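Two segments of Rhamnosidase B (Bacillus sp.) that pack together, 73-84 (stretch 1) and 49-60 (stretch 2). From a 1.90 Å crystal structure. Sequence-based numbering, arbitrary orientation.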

# COMPACT_ATOMS: atom_id res chain seq x y z
N TYR A 73 -16.77 -1.64 13.46
CA TYR A 73 -16.74 -0.64 14.52
C TYR A 73 -15.80 -1.09 15.64
O TYR A 73 -15.65 -2.29 15.89
CB TYR A 73 -18.15 -0.38 15.08
CG TYR A 73 -18.78 -1.55 15.80
CD1 TYR A 73 -18.55 -1.77 17.16
CD2 TYR A 73 -19.64 -2.42 15.13
CE1 TYR A 73 -19.15 -2.83 17.83
CE2 TYR A 73 -20.24 -3.49 15.79
CZ TYR A 73 -20.00 -3.69 17.14
OH TYR A 73 -20.60 -4.74 17.79
N ASP A 74 -15.17 -0.13 16.30
CA ASP A 74 -14.22 -0.41 17.37
C ASP A 74 -14.83 -0.21 18.75
O ASP A 74 -15.70 0.63 18.93
CB ASP A 74 -13.00 0.49 17.22
CG ASP A 74 -12.37 0.38 15.85
OD1 ASP A 74 -12.17 -0.76 15.39
OD2 ASP A 74 -12.08 1.42 15.24
N SER A 75 -14.35 -1.00 19.71
CA SER A 75 -14.83 -0.91 21.09
C SER A 75 -13.64 -0.72 22.03
O SER A 75 -12.83 -1.63 22.20
CB SER A 75 -15.58 -2.19 21.48
OG SER A 75 -16.66 -2.44 20.60
N TYR A 76 -13.55 0.46 22.63
CA TYR A 76 -12.45 0.77 23.55
C TYR A 76 -12.88 0.77 25.01
O TYR A 76 -13.97 1.23 25.35
CB TYR A 76 -11.86 2.15 23.28
CG TYR A 76 -11.29 2.36 21.91
CD1 TYR A 76 -12.11 2.66 20.82
CD2 TYR A 76 -9.91 2.29 21.70
CE1 TYR A 76 -11.57 2.88 19.56
CE2 TYR A 76 -9.36 2.51 20.44
CZ TYR A 76 -10.20 2.80 19.37
OH TYR A 76 -9.66 3.01 18.12
N ASP A 77 -12.01 0.26 25.88
CA ASP A 77 -12.27 0.30 27.30
C ASP A 77 -11.65 1.64 27.69
O ASP A 77 -10.42 1.78 27.71
CB ASP A 77 -11.55 -0.82 28.04
CG ASP A 77 -11.81 -0.80 29.53
OD1 ASP A 77 -11.87 0.31 30.11
OD2 ASP A 77 -11.95 -1.89 30.13
N ILE A 78 -12.49 2.64 27.98
CA ILE A 78 -11.98 3.96 28.34
C ILE A 78 -11.92 4.24 29.84
O ILE A 78 -11.84 5.40 30.25
CB ILE A 78 -12.83 5.08 27.68
CG1 ILE A 78 -14.30 4.92 28.08
CG2 ILE A 78 -12.67 5.03 26.17
CD1 ILE A 78 -15.19 6.04 27.61
N GLY A 79 -11.94 3.19 30.65
CA GLY A 79 -11.88 3.38 32.09
C GLY A 79 -10.68 4.19 32.53
O GLY A 79 -10.72 4.87 33.55
N GLY A 80 -9.61 4.12 31.74
CA GLY A 80 -8.40 4.85 32.07
C GLY A 80 -8.48 6.34 31.85
O GLY A 80 -7.80 7.10 32.53
N GLN A 81 -9.30 6.77 30.89
CA GLN A 81 -9.44 8.20 30.61
C GLN A 81 -10.69 8.80 31.25
O GLN A 81 -10.84 10.02 31.29
CB GLN A 81 -9.47 8.45 29.10
CG GLN A 81 -8.20 8.07 28.35
CD GLN A 81 -8.11 6.59 28.02
OE1 GLN A 81 -7.10 6.12 27.50
NE2 GLN A 81 -9.17 5.85 28.31
N LEU A 82 -11.57 7.95 31.74
CA LEU A 82 -12.83 8.38 32.35
C LEU A 82 -12.66 9.10 33.70
O LEU A 82 -11.90 8.65 34.56
CB LEU A 82 -13.75 7.17 32.52
CG LEU A 82 -15.25 7.39 32.74
CD1 LEU A 82 -15.96 6.04 32.68
CD2 LEU A 82 -15.51 8.06 34.08
N ARG A 83 -13.37 10.21 33.86
CA ARG A 83 -13.34 11.00 35.08
C ARG A 83 -14.67 10.81 35.82
O ARG A 83 -15.66 11.48 35.52
CB ARG A 83 -13.16 12.48 34.75
CG ARG A 83 -11.90 12.80 33.96
CD ARG A 83 -11.84 14.28 33.62
NE ARG A 83 -10.60 14.64 32.93
CZ ARG A 83 -10.28 15.88 32.57
NH1 ARG A 83 -11.10 16.89 32.82
NH2 ARG A 83 -9.12 16.11 31.96
N PRO A 84 -14.70 9.89 36.80
CA PRO A 84 -15.92 9.61 37.56
C PRO A 84 -16.53 10.78 38.33
O PRO A 84 -15.82 11.62 38.89
CB PRO A 84 -15.49 8.47 38.49
CG PRO A 84 -14.04 8.78 38.73
CD PRO A 84 -13.56 9.14 37.35
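Stretch 2 (49-60) RYVLFVNGEQVG

A very short hydrogen bond marks this contact: Tyr50 OH donates to Asp74 OD2 at 2.5 Å. Tyr76 OH lies 2.7 Å from the same Tyr50 OH, so the three polar groups form a buried cluster.

Stretch 2 is a β-hairpin. Strand 49-54 leads through a type I' turn, Val54 to Glu57, into strand 57-60. Asn55 has positive phi and psi (60/36), as this turn requires. Strand 49-54 runs nearly parallel to strand 73-77, at 10°, with the axes 10.7 Å apart at closest approach. No backbone-to-backbone hydrogen bonds join the stretches; side chains fill the gap. Tyr50, Leu52 and Val54 point toward stretch 1, and Asp74, Tyr76 and Ile78 point back.

The Tyr76 ring carries Leu52 CD2 over one face, 4.2 Å from its centroid, a CH-pi contact. Val59 CG1 reaches Tyr76 CD2 at 3.6 Å. Tyr76 OH is 3.6 Å from Gly60 CA, where a CB would clash with that hydroxyl. Further along, Ile78 CG2 meets Val54 CG2 at 4.0 Å, and Gln81 CB meets Val54 CG1 at 3.6 Å.

At the turn, Asn55 ND2 donates to Gln81 O at 2.7 Å. The Arg83 guanidinium lies with one face over Asn55 CG. Gln81 OE1 and Glu57 OE2 are 2.9 Å apart, but both are acceptors and make no hydrogen bond.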

# COMPACT_ATOMS: atom_id res chain seq x y z
N ARG A 49 -12.52 7.73 8.04
CA ARG A 49 -11.65 7.33 9.14
C ARG A 49 -11.77 8.31 10.31
O ARG A 49 -12.24 9.43 10.13
CB ARG A 49 -10.19 7.29 8.66
CG ARG A 49 -9.91 6.35 7.49
CD ARG A 49 -10.02 4.89 7.90
NE ARG A 49 -9.57 3.99 6.85
CZ ARG A 49 -10.38 3.30 6.05
NH1 ARG A 49 -11.70 3.40 6.17
NH2 ARG A 49 -9.87 2.50 5.12
N TYR A 50 -11.34 7.90 11.50
CA TYR A 50 -11.43 8.77 12.67
C TYR A 50 -10.21 8.72 13.58
O TYR A 50 -9.40 7.79 13.53
CB TYR A 50 -12.64 8.40 13.52
CG TYR A 50 -12.46 7.11 14.31
CD1 TYR A 50 -12.90 5.89 13.82
CD2 TYR A 50 -11.78 7.12 15.53
CE1 TYR A 50 -12.67 4.70 14.51
CE2 TYR A 50 -11.54 5.94 16.24
CZ TYR A 50 -11.99 4.73 15.72
OH TYR A 50 -11.73 3.57 16.41
N VAL A 51 -10.10 9.74 14.43
CA VAL A 51 -9.07 9.84 15.46
C VAL A 51 -9.88 10.17 16.72
O VAL A 51 -10.56 11.20 16.78
CB VAL A 51 -8.07 10.98 15.19
CG1 VAL A 51 -7.09 11.06 16.36
CG2 VAL A 51 -7.31 10.72 13.90
N LEU A 52 -9.83 9.28 17.71
CA LEU A 52 -10.60 9.45 18.94
C LEU A 52 -9.86 10.05 20.13
O LEU A 52 -8.73 9.67 20.44
CB LEU A 52 -11.17 8.09 19.36
CG LEU A 52 -11.85 8.00 20.73
CD1 LEU A 52 -13.16 8.80 20.71
CD2 LEU A 52 -12.13 6.54 21.07
N PHE A 53 -10.53 11.00 20.79
CA PHE A 53 -9.99 11.66 21.97
C PHE A 53 -10.98 11.55 23.12
O PHE A 53 -12.18 11.75 22.94
CB PHE A 53 -9.74 13.15 21.71
CG PHE A 53 -8.72 13.44 20.65
CD1 PHE A 53 -9.08 13.44 19.31
CD2 PHE A 53 -7.40 13.73 21.00
CE1 PHE A 53 -8.14 13.73 18.32
CE2 PHE A 53 -6.46 14.03 20.02
CZ PHE A 53 -6.83 14.03 18.68
N VAL A 54 -10.49 11.20 24.31
CA VAL A 54 -11.34 11.09 25.48
C VAL A 54 -10.73 11.99 26.54
O VAL A 54 -9.65 11.72 27.05
CB VAL A 54 -11.43 9.65 26.01
CG1 VAL A 54 -12.31 9.60 27.25
CG2 VAL A 54 -11.99 8.73 24.93
N ASN A 55 -11.44 13.08 26.85
CA ASN A 55 -10.97 14.05 27.82
C ASN A 55 -9.65 14.65 27.39
O ASN A 55 -8.78 14.93 28.21
CB ASN A 55 -10.85 13.42 29.21
CG ASN A 55 -12.20 13.21 29.86
OD1 ASN A 55 -13.03 14.12 29.89
ND2 ASN A 55 -12.43 12.01 30.40
N GLY A 56 -9.51 14.84 26.08
CA GLY A 56 -8.30 15.44 25.53
C GLY A 56 -7.21 14.46 25.16
O GLY A 56 -6.31 14.80 24.40
N GLU A 57 -7.29 13.24 25.68
CA GLU A 57 -6.28 12.23 25.39
C GLU A 57 -6.62 11.41 24.15
O GLU A 57 -7.72 10.86 24.03
CB GLU A 57 -6.14 11.29 26.60
CG GLU A 57 -5.05 10.25 26.47
CD GLU A 57 -4.98 9.33 27.68
OE1 GLU A 57 -4.88 9.85 28.82
OE2 GLU A 57 -5.02 8.09 27.49
N GLN A 58 -5.67 11.32 23.22
CA GLN A 58 -5.89 10.54 22.00
C GLN A 58 -5.92 9.07 22.39
O GLN A 58 -4.95 8.54 22.94
CB GLN A 58 -4.77 10.79 20.99
CG GLN A 58 -5.09 10.31 19.59
CD GLN A 58 -3.89 10.34 18.68
OE1 GLN A 58 -3.11 9.38 18.63
NE2 GLN A 58 -3.72 11.44 17.97
N VAL A 59 -7.02 8.40 22.10
CA VAL A 59 -7.18 7.01 22.46
C VAL A 59 -6.95 6.00 21.33
O VAL A 59 -6.41 4.92 21.56
CB VAL A 59 -8.58 6.76 23.07
CG1 VAL A 59 -8.80 5.28 23.30
CG2 VAL A 59 -8.69 7.52 24.39
N GLY A 60 -7.36 6.34 20.11
CA GLY A 60 -7.18 5.41 19.01
C GLY A 60 -7.52 5.98 17.65
O GLY A 60 -7.90 7.14 17.52